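Local coordinates for succinate-semialdehyde dehydrogenase (Synechococcus sp., PDB 4ITA), which oxidises succinic semialdehyde to succinate, probably passing the hydride to NADP+ as in related aldehyde dehydrogenases, at residues E69-E74 with P162-A167; M75-Q80 with W132-W137; N260-I265 with P305-G310. One frame throughout, in Å; residues are numbered along the deposited sequence.

Contact 1. Residues E69-E74 with P162-A167; sequences EIMTTE and PQCALA
Glu74 reaches from the last turn of helix 64-75 to the first turn of helix 162-175, where its carboxylate grips the backbone N-H groups of Gln163 and Cys164. The two segments run nearly antiparallel, at 156°, and helix 162-175 is the crossover helix of a Rossmann-type beta-alpha-beta unit between parallel strands 152-156 and 182-185. N of Gln163 meets Glu74 OE2 on its syn side at 2.9 Å, whereas N of Cys164 comes to Glu74 OE1 from above the carboxylate plane, also at 2.9 Å. An extended chain, with CD anti to CA (chi2 -160°), carries this buried head group across the gap. Its negative charge would probably be eased by the helix start it faces. Thr7 adds hydrogen bonds to Glu74 OE2 and Gln163 NE2.

The buried side is built round the thiol of Cys164, with Met71 and Glu74 buried beside it. SG lies 3.8 Å from Met71 CA and 4.0 Å from Met71 CG, and Ile70 CG2 approaches the same sulphur at 3.9 Å. Toward solvent Ile70, Gln163 and Ala167 are partly exposed. There Ile70 CG2 still touches Gln163 CB closely, at 3.7 Å, the two side chains crossing obliquely. The packing is looser one turn on, where Ile70 CD1 meets Ala167 CB at 4.1 Å.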
loop_
_atom_site.group_PDB
_atom_site.type_symbol
_atom_site.label_atom_id
_atom_site.label_comp_id
_atom_site.label_asym_id
_atom_site.label_seq_id
_atom_site.Cartn_x
_atom_site.Cartn_y
_atom_site.Cartn_z
ATOM N N GLU A 69 9.615 -24.755 22.996
ATOM C CA GLU A 69 10.121 -24.489 24.339
ATOM C C GLU A 69 10.724 -23.097 24.427
ATOM O O GLU A 69 10.615 -22.418 25.456
ATOM C CB GLU A 69 11.152 -25.541 24.760
ATOM C CG GLU A 69 11.610 -25.400 26.203
ATOM C CD GLU A 69 12.517 -26.531 26.647
ATOM O OE1 GLU A 69 13.088 -27.218 25.774
ATOM O OE2 GLU A 69 12.656 -26.730 27.872
ATOM N N ILE A 70 11.359 -22.652 23.345
ATOM C CA ILE A 70 11.932 -21.308 23.333
ATOM C C ILE A 70 10.809 -20.281 23.448
ATOM O O ILE A 70 10.901 -19.348 24.251
ATOM C CB ILE A 70 12.758 -21.027 22.060
ATOM C CG1 ILE A 70 13.876 -22.060 21.892
ATOM C CG2 ILE A 70 13.346 -19.624 22.111
ATOM C CD1 ILE A 70 14.604 -21.930 20.562
ATOM N N MET A 71 9.752 -20.464 22.652
ATOM C CA MET A 71 8.597 -19.558 22.672
ATOM C C MET A 71 7.977 -19.488 24.063
ATOM O O MET A 71 7.750 -18.405 24.606
ATOM C CB MET A 71 7.528 -19.988 21.656
ATOM C CG MET A 71 7.968 -19.981 20.183
ATOM S SD MET A 71 6.625 -20.350 19.005
ATOM C CE MET A 71 7.333 -21.742 18.100
ATOM N N THR A 72 7.687 -20.649 24.637
ATOM C CA THR A 72 7.078 -20.718 25.963
ATOM C C THR A 72 7.950 -20.068 27.031
ATOM O O THR A 72 7.456 -19.317 27.869
ATOM C CB THR A 72 6.776 -22.177 26.330
ATOM O OG1 THR A 72 5.834 -22.702 25.389
ATOM C CG2 THR A 72 6.203 -22.285 27.740
ATOM N N THR A 73 9.249 -20.340 26.992
ATOM C CA THR A 73 10.164 -19.767 27.965
ATOM C C THR A 73 10.176 -18.243 27.898
ATOM O O THR A 73 10.165 -17.568 28.926
ATOM C CB THR A 73 11.590 -20.287 27.742
ATOM O OG1 THR A 73 11.604 -21.705 27.939
ATOM C CG2 THR A 73 12.577 -19.626 28.698
ATOM N N GLU A 74 10.204 -17.696 26.686
ATOM C CA GLU A 74 10.325 -16.248 26.539
ATOM C C GLU A 74 9.025 -15.479 26.733
ATOM O O GLU A 74 9.039 -14.387 27.294
ATOM C CB GLU A 74 10.942 -15.874 25.187
ATOM C CG GLU A 74 12.383 -16.328 25.021
ATOM C CD GLU A 74 13.112 -15.569 23.932
ATOM O OE1 GLU A 74 12.656 -15.615 22.764
ATOM O OE2 GLU A 74 14.139 -14.929 24.253
ATOM N N PRO A 162 14.296 -12.263 22.110
ATOM C CA PRO A 162 15.551 -12.342 21.352
ATOM C C PRO A 162 15.936 -13.771 20.963
ATOM O O PRO A 162 16.463 -13.968 19.870
ATOM C CB PRO A 162 16.583 -11.733 22.320
ATOM C CG PRO A 162 16.010 -11.959 23.669
ATOM C CD PRO A 162 14.531 -11.804 23.492
ATOM N N GLN A 163 15.691 -14.756 21.820
ATOM C CA GLN A 163 16.029 -16.127 21.445
ATOM C C GLN A 163 15.175 -16.642 20.291
ATOM O O GLN A 163 15.671 -17.363 19.426
ATOM C CB GLN A 163 15.958 -17.076 22.641
ATOM C CG GLN A 163 16.961 -16.749 23.734
ATOM C CD GLN A 163 16.961 -17.792 24.829
ATOM O OE1 GLN A 163 17.102 -18.988 24.562
ATOM N NE2 GLN A 163 16.789 -17.348 26.068
ATOM N N CYS A 164 13.900 -16.268 20.262
ATOM C CA CYS A 164 13.057 -16.619 19.122
ATOM C C CYS A 164 13.587 -15.976 17.850
ATOM O O CYS A 164 13.696 -16.626 16.812
ATOM C CB CYS A 164 11.603 -16.189 19.345
ATOM S SG CYS A 164 10.719 -17.114 20.622
ATOM N N ALA A 165 13.928 -14.699 17.954
ATOM C CA ALA A 165 14.435 -13.958 16.809
ATOM C C ALA A 165 15.733 -14.575 16.264
ATOM O O ALA A 165 15.897 -14.739 15.051
ATOM C CB ALA A 165 14.625 -12.506 17.180
ATOM N N LEU A 166 16.649 -14.936 17.159
ATOM C CA LEU A 166 17.892 -15.580 16.738
ATOM C C LEU A 166 17.631 -16.970 16.158
ATOM O O LEU A 166 18.273 -17.378 15.193
ATOM C CB LEU A 166 18.875 -15.653 17.901
ATOM C CG LEU A 166 19.363 -14.292 18.387
ATOM C CD1 LEU A 166 20.084 -14.425 19.722
ATOM C CD2 LEU A 166 20.256 -13.633 17.341
ATOM N N ALA A 167 16.679 -17.691 16.736
ATOM C CA ALA A 167 16.338 -19.024 16.238
ATOM C C ALA A 167 15.814 -18.990 14.807
ATOM O O ALA A 167 16.154 -19.859 14.001
ATOM C CB ALA A 167 15.342 -19.714 17.165
#

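Contact 2. Residues M75-Q80 with W132-W137; sequences MGKTHQ and WNFPFW. With NDP (NADPH dihydro-nicotinamide-adenine-dinucleotide phosphate), chain C; EDO (1,2-ethanediol), chain R.
Met75 CE sits against two successive carbonyl oxygens, 3.5 Å from Trp132 O and 3.5 Å from Asn133 O. A bend at chi3 (60°) turns this methyl to the edge of the Trp132 ring, 4.2 Å from CE3, while Met75 CG packs on Pro135 CG. Lys77 crosses Phe134 at about a right angle, its NZ standing 3.5 Å from Phe134 CD2. That ammonium is held from outside by a salt bridge to Glu85 and a hydrogen bond to Asn259. Glu85 in turn accepts the backbone N-H groups of Phe136 and Trp137, and Asn259 ND2 bonds to Asn133 O, so the loop is held at Asn133 and again at Phe136 and Trp137.

On the cofactor side Trp132 NE1 lies 3.0 Å from O2N of the NADPH group, and Asn133 ND2 lies 3.2 Å from its ring atom C5N. The Asn133 amide is steadied by a hydrogen bond from ND2 to Gln262 O. An alanine here would probably leave Gln262 O without this donor and open a gap beside the nicotinamide ring. Trp132 to Pro135 spell the WNFP signature of aldehyde dehydrogenases; in relatives its asparagine supplies an N-H to the oxyanion hole, and the Asn133 amide beside the nicotinamide is consistent with that role.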
loop_
_atom_site.group_PDB
_atom_site.type_symbol
_atom_site.label_atom_id
_atom_site.label_comp_id
_atom_site.label_asym_id
_atom_site.label_seq_id
_atom_site.Cartn_x
_atom_site.Cartn_y
_atom_site.Cartn_z
ATOM N N MET A 75 7.905 -16.022 26.257
ATOM C CA MET A 75 6.679 -15.229 26.243
ATOM C C MET A 75 5.429 -15.910 26.803
ATOM O O MET A 75 4.349 -15.325 26.780
ATOM C CB MET A 75 6.447 -14.591 24.868
ATOM C CG MET A 75 6.519 -15.548 23.678
ATOM S SD MET A 75 5.143 -16.745 23.552
ATOM C CE MET A 75 3.735 -15.618 23.409
ATOM N N GLY A 76 5.578 -17.133 27.305
ATOM C CA GLY A 76 4.570 -17.727 28.177
ATOM C C GLY A 76 3.378 -18.443 27.564
ATOM O O GLY A 76 2.518 -18.932 28.298
ATOM N N LYS A 77 3.294 -18.519 26.239
ATOM C CA LYS A 77 2.205 -19.293 25.638
ATOM C C LYS A 77 2.406 -20.781 25.942
ATOM O O LYS A 77 3.534 -21.216 26.185
ATOM C CB LYS A 77 2.099 -19.047 24.127
ATOM C CG LYS A 77 3.114 -19.798 23.281
ATOM C CD LYS A 77 3.031 -19.372 21.818
ATOM C CE LYS A 77 1.820 -19.967 21.150
ATOM N NZ LYS A 77 1.355 -19.140 19.993
ATOM N N THR A 78 1.329 -21.562 25.949
ATOM C CA THR A 78 1.480 -22.973 26.285
ATOM C C THR A 78 2.406 -23.666 25.292
ATOM O O THR A 78 2.442 -23.324 24.100
ATOM C CB THR A 78 0.145 -23.731 26.316
ATOM O OG1 THR A 78 -0.423 -23.759 25.000
ATOM C CG2 THR A 78 -0.826 -23.082 27.296
ATOM N N HIS A 79 3.172 -24.630 25.787
ATOM C CA HIS A 79 4.076 -25.387 24.939
ATOM C C HIS A 79 3.307 -26.074 23.809
ATOM O O HIS A 79 3.770 -26.120 22.663
ATOM C CB HIS A 79 4.843 -26.407 25.779
ATOM C CG HIS A 79 5.894 -27.153 25.019
ATOM N ND1 HIS A 79 5.839 -28.514 24.823
ATOM C CD2 HIS A 79 7.025 -26.727 24.411
ATOM C CE1 HIS A 79 6.895 -28.898 24.124
ATOM N NE2 HIS A 79 7.632 -27.835 23.867
ATOM N N GLN A 80 2.120 -26.582 24.113
ATOM C CA GLN A 80 1.313 -27.237 23.096
ATOM C C GLN A 80 0.885 -26.280 21.986
ATOM O O GLN A 80 0.926 -26.637 20.807
ATOM C CB GLN A 80 0.106 -27.943 23.720
ATOM C CG GLN A 80 0.489 -29.119 24.616
ATOM C CD GLN A 80 1.343 -30.165 23.905
ATOM O OE1 GLN A 80 2.405 -30.555 24.394
ATOM N NE2 GLN A 80 0.877 -30.629 22.754
ATOM N N TRP A 132 5.746 -9.991 20.061
ATOM C CA TRP A 132 6.067 -11.200 20.801
ATOM C C TRP A 132 4.951 -12.245 20.811
ATOM O O TRP A 132 5.193 -13.367 21.228
ATOM C CB TRP A 132 6.500 -10.876 22.243
ATOM C CG TRP A 132 5.558 -9.952 22.967
ATOM C CD1 TRP A 132 5.765 -8.630 23.237
ATOM C CD2 TRP A 132 4.261 -10.271 23.505
ATOM N NE1 TRP A 132 4.691 -8.108 23.908
ATOM C CE2 TRP A 132 3.753 -9.089 24.079
ATOM C CE3 TRP A 132 3.492 -11.436 23.566
ATOM C CZ2 TRP A 132 2.499 -9.038 24.698
ATOM C CZ3 TRP A 132 2.236 -11.378 24.172
ATOM C CH2 TRP A 132 1.758 -10.188 24.730
ATOM N N ASN A 133 3.736 -11.907 20.377
ATOM C CA ASN A 133 2.621 -12.827 20.647
ATOM C C ASN A 133 2.611 -14.115 19.829
ATOM O O ASN A 133 2.188 -15.158 20.325
ATOM C CB ASN A 133 1.256 -12.120 20.659
ATOM C CG ASN A 133 0.800 -11.678 19.294
ATOM O OD1 ASN A 133 1.603 -11.361 18.414
ATOM N ND2 ASN A 133 -0.516 -11.649 19.106
ATOM N N PHE A 134 3.090 -14.047 18.590
ATOM C CA PHE A 134 3.289 -15.247 17.780
ATOM C C PHE A 134 4.683 -15.109 17.204
ATOM O O PHE A 134 4.855 -14.746 16.038
ATOM C CB PHE A 134 2.235 -15.373 16.674
ATOM C CG PHE A 134 0.844 -15.627 17.192
ATOM C CD1 PHE A 134 -0.048 -14.581 17.372
ATOM C CD2 PHE A 134 0.432 -16.913 17.499
ATOM C CE1 PHE A 134 -1.336 -14.816 17.852
ATOM C CE2 PHE A 134 -0.857 -17.157 17.980
ATOM C CZ PHE A 134 -1.736 -16.103 18.156
ATOM N N PRO A 135 5.695 -15.374 18.038
ATOM C CA PRO A 135 7.064 -14.959 17.718
ATOM C C PRO A 135 7.712 -15.735 16.575
ATOM O O PRO A 135 8.707 -15.257 16.030
ATOM C CB PRO A 135 7.812 -15.177 19.038
ATOM C CG PRO A 135 7.054 -16.289 19.711
ATOM C CD PRO A 135 5.609 -16.081 19.331
ATOM N N PHE A 136 7.174 -16.905 16.221
ATOM C CA PHE A 136 7.623 -17.631 15.031
ATOM C C PHE A 136 6.681 -17.391 13.855
ATOM O O PHE A 136 7.116 -16.985 12.775
ATOM C CB PHE A 136 7.717 -19.140 15.307
ATOM C CG PHE A 136 9.054 -19.591 15.843
ATOM C CD1 PHE A 136 9.563 -19.058 17.022
ATOM C CD2 PHE A 136 9.785 -20.572 15.187
ATOM C CE1 PHE A 136 10.786 -19.485 17.526
ATOM C CE2 PHE A 136 11.007 -21.004 15.684
ATOM C CZ PHE A 136 11.509 -20.457 16.851
ATOM N N TRP A 137 5.392 -17.640 14.065
ATOM C CA TRP A 137 4.415 -17.579 12.984
ATOM C C TRP A 137 4.382 -16.234 12.268
ATOM O O TRP A 137 4.378 -16.193 11.049
ATOM C CB TRP A 137 3.017 -17.972 13.496
ATOM C CG TRP A 137 1.875 -17.488 12.647
ATOM C CD1 TRP A 137 0.955 -16.536 12.983
ATOM C CD2 TRP A 137 1.536 -17.930 11.331
ATOM N NE1 TRP A 137 0.066 -16.358 11.952
ATOM C CE2 TRP A 137 0.399 -17.203 10.925
ATOM C CE3 TRP A 137 2.078 -18.876 10.455
ATOM C CZ2 TRP A 137 -0.202 -17.389 9.679
ATOM C CZ3 TRP A 137 1.481 -19.058 9.215
ATOM C CH2 TRP A 137 0.358 -18.315 8.839
HETATM P PA NDP C . 4.017 -3.199 20.319
HETATM O O1A NDP C . 3.470 -2.353 19.206
HETATM O O2A NDP C . 4.361 -2.569 21.640
HETATM O O5B NDP C . 5.337 -3.933 19.790
HETATM C C5B NDP C . 5.377 -4.620 18.533
HETATM C C4B NDP C . 6.728 -4.422 17.851
HETATM O O4B NDP C . 6.881 -3.038 17.522
HETATM C C3B NDP C . 7.916 -4.754 18.746
HETATM O O3B NDP C . 8.992 -5.226 17.924
HETATM C C2B NDP C . 8.285 -3.404 19.330
HETATM O O2B NDP C . 9.641 -3.314 19.746
HETATM C C1B NDP C . 8.082 -2.540 18.116
HETATM N N9A NDP C . 7.836 -1.117 18.393
HETATM C C8A NDP C . 7.122 -0.568 19.396
HETATM N N7A NDP C . 7.105 0.781 19.272
HETATM C C5A NDP C . 7.797 1.092 18.164
HETATM C C6A NDP C . 8.175 2.318 17.443
HETATM N N6A NDP C . 7.779 3.521 17.906
HETATM N N1A NDP C . 8.914 2.181 16.326
HETATM C C2A NDP C . 9.306 0.990 15.855
HETATM N N3A NDP C . 9.007 -0.169 16.460
HETATM C C4A NDP C . 8.270 -0.164 17.589
HETATM O O3 NDP C . 2.924 -4.395 20.457
HETATM P PN NDP C . 2.379 -5.272 21.712
HETATM O O1N NDP C . 2.175 -4.418 22.944
HETATM O O2N NDP C . 3.212 -6.522 21.775
HETATM O O5D NDP C . 0.917 -5.678 21.171
HETATM C C5D NDP C . 0.777 -6.531 20.043
HETATM C C4D NDP C . -0.207 -5.921 19.061
HETATM O O4D NDP C . -0.056 -6.541 17.776
HETATM C C3D NDP C . -1.654 -6.135 19.460
HETATM O O3D NDP C . -2.409 -4.940 19.236
HETATM C C2D NDP C . -2.059 -7.268 18.536
HETATM O O2D NDP C . -3.477 -7.300 18.373
HETATM C C1D NDP C . -1.340 -6.893 17.256
HETATM N N1N NDP C . -1.265 -8.056 16.361
HETATM C C2N NDP C . -1.585 -7.934 15.062
HETATM C C3N NDP C . -1.968 -9.058 14.331
HETATM C C7N NDP C . -2.301 -8.967 12.871
HETATM O O7N NDP C . -1.826 -9.809 12.112
HETATM N N7N NDP C . -3.097 -7.994 12.434
HETATM C C4N NDP C . -2.075 -10.412 14.990
HETATM C C5N NDP C . -1.247 -10.442 16.189
HETATM C C6N NDP C . -0.877 -9.261 16.827
HETATM P P2B NDP C . 10.057 -3.427 21.294
HETATM O O1X NDP C . 11.547 -3.255 21.231
HETATM O O2X NDP C . 9.362 -2.297 22.015
HETATM O O3X NDP C . 9.653 -4.782 21.792
HETATM C C1 EDO R . -2.865 -15.490 14.662
HETATM O O1 EDO R . -3.275 -16.366 13.609
HETATM C C2 EDO R . -2.797 -14.066 14.125
HETATM O O2 EDO R . -1.781 -13.976 13.114
#

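Contact 3. Residues N260-I265 with P305-G310; sequences NGQSCI and PLATEG. With NDP (NADPH dihydro-nicotinamide-adenine-dinucleotide phosphate), chain C.
Pro305 O lies 3.1 Å from Asn260 ND2, and a water bridges the two as well and brings in Gln262. The water donates to Pro305 O at 2.6 Å and accepts from Asn260 ND2 at 2.9 Å and Gln262 NE2 at 2.8 Å, so three groups of the two loops share one water. Asn260 is anchored further by its other amide atom, since OD1 accepts from the backbone N of Gly304, just ahead of Pro305. Leu306 follows as the apolar element. Its methyl CD2 rests 3.5 Å from Asn260 O and close to Gln262 OE1. Leu306 also touches Ile311 and Ile315 of helix 309-325. At Ala307 comes a direct hydrogen bond: its backbone N donates to Gln262 OE1 at 2.9 Å, lying in the plane of the carbonyl and on a lone pair, with 154° at the hydrogen. The Gln262 amide is therefore held at both ends, OE1 by the backbone and NE2 by the water, which would fix its rotation. Thr308 then closes the loop as N-cap of helix 309-325, its OG1 accepting from Ile311 N.

Beyond Gln262 the other segment turns toward the cofactor. Ser263 OG accepts from Ile265 N at 3.2 Å, an ST turn that bends the chain round Cys264, whose SG is bonded covalently to C4N of the NADPH group at 1.9 Å. Such an adduct is consistent with a cofactor that shields the thiol from oxidation. Gly261, Gln262 and Cys264 match the G-Q-x-C active-site cysteine signature of aldehyde dehydrogenases, joined here to the loop that leads into helix 309-325.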
loop_
_atom_site.group_PDB
_atom_site.type_symbol
_atom_site.label_atom_id
_atom_site.label_comp_id
_atom_site.label_asym_id
_atom_site.label_seq_id
_atom_site.Cartn_x
_atom_site.Cartn_y
_atom_site.Cartn_z
ATOM N N ASN A 260 -3.241 -17.266 25.698
ATOM C CA ASN A 260 -3.492 -16.515 26.933
ATOM C C ASN A 260 -4.239 -15.206 26.675
ATOM O O ASN A 260 -4.053 -14.211 27.378
ATOM C CB ASN A 260 -2.183 -16.290 27.705
ATOM C CG ASN A 260 -1.408 -17.580 27.910
ATOM O OD1 ASN A 260 -2.002 -18.648 28.051
ATOM N ND2 ASN A 260 -0.081 -17.493 27.905
ATOM N N GLY A 261 -5.084 -15.235 25.650
ATOM C CA GLY A 261 -5.877 -14.089 25.255
ATOM C C GLY A 261 -5.170 -13.113 24.338
ATOM O O GLY A 261 -5.797 -12.194 23.817
ATOM N N GLN A 262 -3.867 -13.303 24.141
ATOM C CA GLN A 262 -3.044 -12.315 23.443
ATOM C C GLN A 262 -3.007 -12.549 21.941
ATOM O O GLN A 262 -1.971 -12.882 21.356
ATOM C CB GLN A 262 -1.637 -12.302 24.041
ATOM C CG GLN A 262 -1.652 -11.989 25.538
ATOM C CD GLN A 262 -0.424 -12.485 26.270
ATOM O OE1 GLN A 262 0.175 -11.754 27.062
ATOM N NE2 GLN A 262 -0.044 -13.738 26.016
ATOM N N SER A 263 -4.163 -12.387 21.310
ATOM C CA SER A 263 -4.250 -12.511 19.866
ATOM C C SER A 263 -5.030 -11.363 19.289
ATOM O O SER A 263 -6.057 -10.943 19.831
ATOM C CB SER A 263 -4.920 -13.811 19.452
ATOM O OG SER A 263 -5.064 -13.825 18.036
ATOM N N CYS A 264 -4.555 -10.863 18.163
ATOM C CA CYS A 264 -5.235 -9.806 17.443
ATOM C C CYS A 264 -6.642 -10.205 16.987
ATOM O O CYS A 264 -7.511 -9.348 16.860
ATOM C CB CYS A 264 -4.386 -9.391 16.242
ATOM S SG CYS A 264 -3.939 -10.762 15.137
ATOM N N ILE A 265 -6.842 -11.497 16.728
ATOM C CA ILE A 265 -8.133 -12.018 16.275
ATOM C C ILE A 265 -8.810 -12.871 17.343
ATOM O O ILE A 265 -9.645 -13.724 17.029
ATOM C CB ILE A 265 -8.026 -12.833 14.953
ATOM C CG1 ILE A 265 -6.917 -13.887 15.051
ATOM C CG2 ILE A 265 -7.799 -11.910 13.754
ATOM C CD1 ILE A 265 -6.858 -14.863 13.873
ATOM N N PRO A 305 0.932 -17.525 31.934
ATOM C CA PRO A 305 0.992 -16.117 32.328
ATOM C C PRO A 305 0.896 -15.216 31.099
ATOM O O PRO A 305 1.204 -15.662 29.992
ATOM C CB PRO A 305 2.398 -15.992 32.930
ATOM C CG PRO A 305 3.207 -16.991 32.136
ATOM C CD PRO A 305 2.268 -18.151 31.899
ATOM N N LEU A 306 0.479 -13.972 31.292
ATOM C CA LEU A 306 0.629 -12.966 30.250
ATOM C C LEU A 306 2.118 -12.741 29.999
ATOM O O LEU A 306 2.954 -13.057 30.847
ATOM C CB LEU A 306 -0.056 -11.666 30.663
ATOM C CG LEU A 306 -1.553 -11.810 30.940
ATOM C CD1 LEU A 306 -2.121 -10.480 31.392
ATOM C CD2 LEU A 306 -2.291 -12.324 29.703
ATOM N N ALA A 307 2.462 -12.181 28.849
ATOM C CA ALA A 307 3.863 -12.199 28.432
ATOM C C ALA A 307 4.766 -11.262 29.217
ATOM O O ALA A 307 5.959 -11.527 29.349
ATOM C CB ALA A 307 3.985 -11.910 26.964
ATOM N N THR A 308 4.223 -10.145 29.695
ATOM C CA THR A 308 5.049 -9.130 30.350
ATOM C C THR A 308 4.335 -8.510 31.539
ATOM O O THR A 308 3.109 -8.560 31.638
ATOM C CB THR A 308 5.437 -7.968 29.394
ATOM O OG1 THR A 308 4.306 -7.116 29.189
ATOM C CG2 THR A 308 5.957 -8.476 28.043
ATOM N N GLU A 309 5.101 -7.906 32.441
ATOM C CA GLU A 309 4.493 -7.204 33.570
ATOM C C GLU A 309 3.656 -6.017 33.096
ATOM O O GLU A 309 2.626 -5.696 33.695
ATOM C CB GLU A 309 5.555 -6.756 34.577
ATOM C CG GLU A 309 4.969 -6.146 35.858
ATOM C CD GLU A 309 5.901 -6.255 37.056
ATOM O OE1 GLU A 309 7.016 -6.794 36.902
ATOM O OE2 GLU A 309 5.509 -5.811 38.155
ATOM N N GLY A 310 4.086 -5.382 32.008
ATOM C CA GLY A 310 3.359 -4.266 31.432
ATOM C C GLY A 310 1.968 -4.630 30.955
ATOM O O GLY A 310 1.010 -3.895 31.192
HETATM P PA NDP C . 4.017 -3.199 20.319
HETATM O O1A NDP C . 3.470 -2.353 19.206
HETATM O O2A NDP C . 4.361 -2.569 21.640
HETATM O O5B NDP C . 5.337 -3.933 19.790
HETATM C C5B NDP C . 5.377 -4.620 18.533
HETATM C C4B NDP C . 6.728 -4.422 17.851
HETATM O O4B NDP C . 6.881 -3.038 17.522
HETATM C C3B NDP C . 7.916 -4.754 18.746
HETATM O O3B NDP C . 8.992 -5.226 17.924
HETATM C C2B NDP C . 8.285 -3.404 19.330
HETATM O O2B NDP C . 9.641 -3.314 19.746
HETATM C C1B NDP C . 8.082 -2.540 18.116
HETATM N N9A NDP C . 7.836 -1.117 18.393
HETATM C C8A NDP C . 7.122 -0.568 19.396
HETATM N N7A NDP C . 7.105 0.781 19.272
HETATM C C5A NDP C . 7.797 1.092 18.164
HETATM C C6A NDP C . 8.175 2.318 17.443
HETATM N N6A NDP C . 7.779 3.521 17.906
HETATM N N1A NDP C . 8.914 2.181 16.326
HETATM C C2A NDP C . 9.306 0.990 15.855
HETATM N N3A NDP C . 9.007 -0.169 16.460
HETATM C C4A NDP C . 8.270 -0.164 17.589
HETATM O O3 NDP C . 2.924 -4.395 20.457
HETATM P PN NDP C . 2.379 -5.272 21.712
HETATM O O1N NDP C . 2.175 -4.418 22.944
HETATM O O2N NDP C . 3.212 -6.522 21.775
HETATM O O5D NDP C . 0.917 -5.678 21.171
HETATM C C5D NDP C . 0.777 -6.531 20.043
HETATM C C4D NDP C . -0.207 -5.921 19.061
HETATM O O4D NDP C . -0.056 -6.541 17.776
HETATM C C3D NDP C . -1.654 -6.135 19.460
HETATM O O3D NDP C . -2.409 -4.940 19.236
HETATM C C2D NDP C . -2.059 -7.268 18.536
HETATM O O2D NDP C . -3.477 -7.300 18.373
HETATM C C1D NDP C . -1.340 -6.893 17.256
HETATM N N1N NDP C . -1.265 -8.056 16.361
HETATM C C2N NDP C . -1.585 -7.934 15.062
HETATM C C3N NDP C . -1.968 -9.058 14.331
HETATM C C7N NDP C . -2.301 -8.967 12.871
HETATM O O7N NDP C . -1.826 -9.809 12.112
HETATM N N7N NDP C . -3.097 -7.994 12.434
HETATM C C4N NDP C . -2.075 -10.412 14.990
HETATM C C5N NDP C . -1.247 -10.442 16.189
HETATM C C6N NDP C . -0.877 -9.261 16.827
HETATM P P2B NDP C . 10.057 -3.427 21.294
HETATM O O1X NDP C . 11.547 -3.255 21.231
HETATM O O2X NDP C . 9.362 -2.297 22.015
HETATM O O3X NDP C . 9.653 -4.782 21.792
HETATM O O HOH W 1 1.756 -15.359 27.427
#

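From the N terminus, helix 64-75 supplies the first half of contact 1, and the chain runs straight on through 75-80 into helix 79-103. Contact 2 closes first, when 132-137 returns after strand 115-129; contact 1 closes later, at helix 162-175, so contact 2 lies wholly within its loop. Contact 3 follows in series, closing the smaller loop from 260-265 to 305-310. Contacts 1 and 2 adjoin, with Thr72 OG1 bonded to Lys77 O and Met71 packed on Phe136. Contacts 2 and 3 meet through Gly76 O with Asn260 ND2 and through Trp132 on Ala307. Contact 2 thus stands between the others, linking the helices of contact 1 to the segment carrying Cys264.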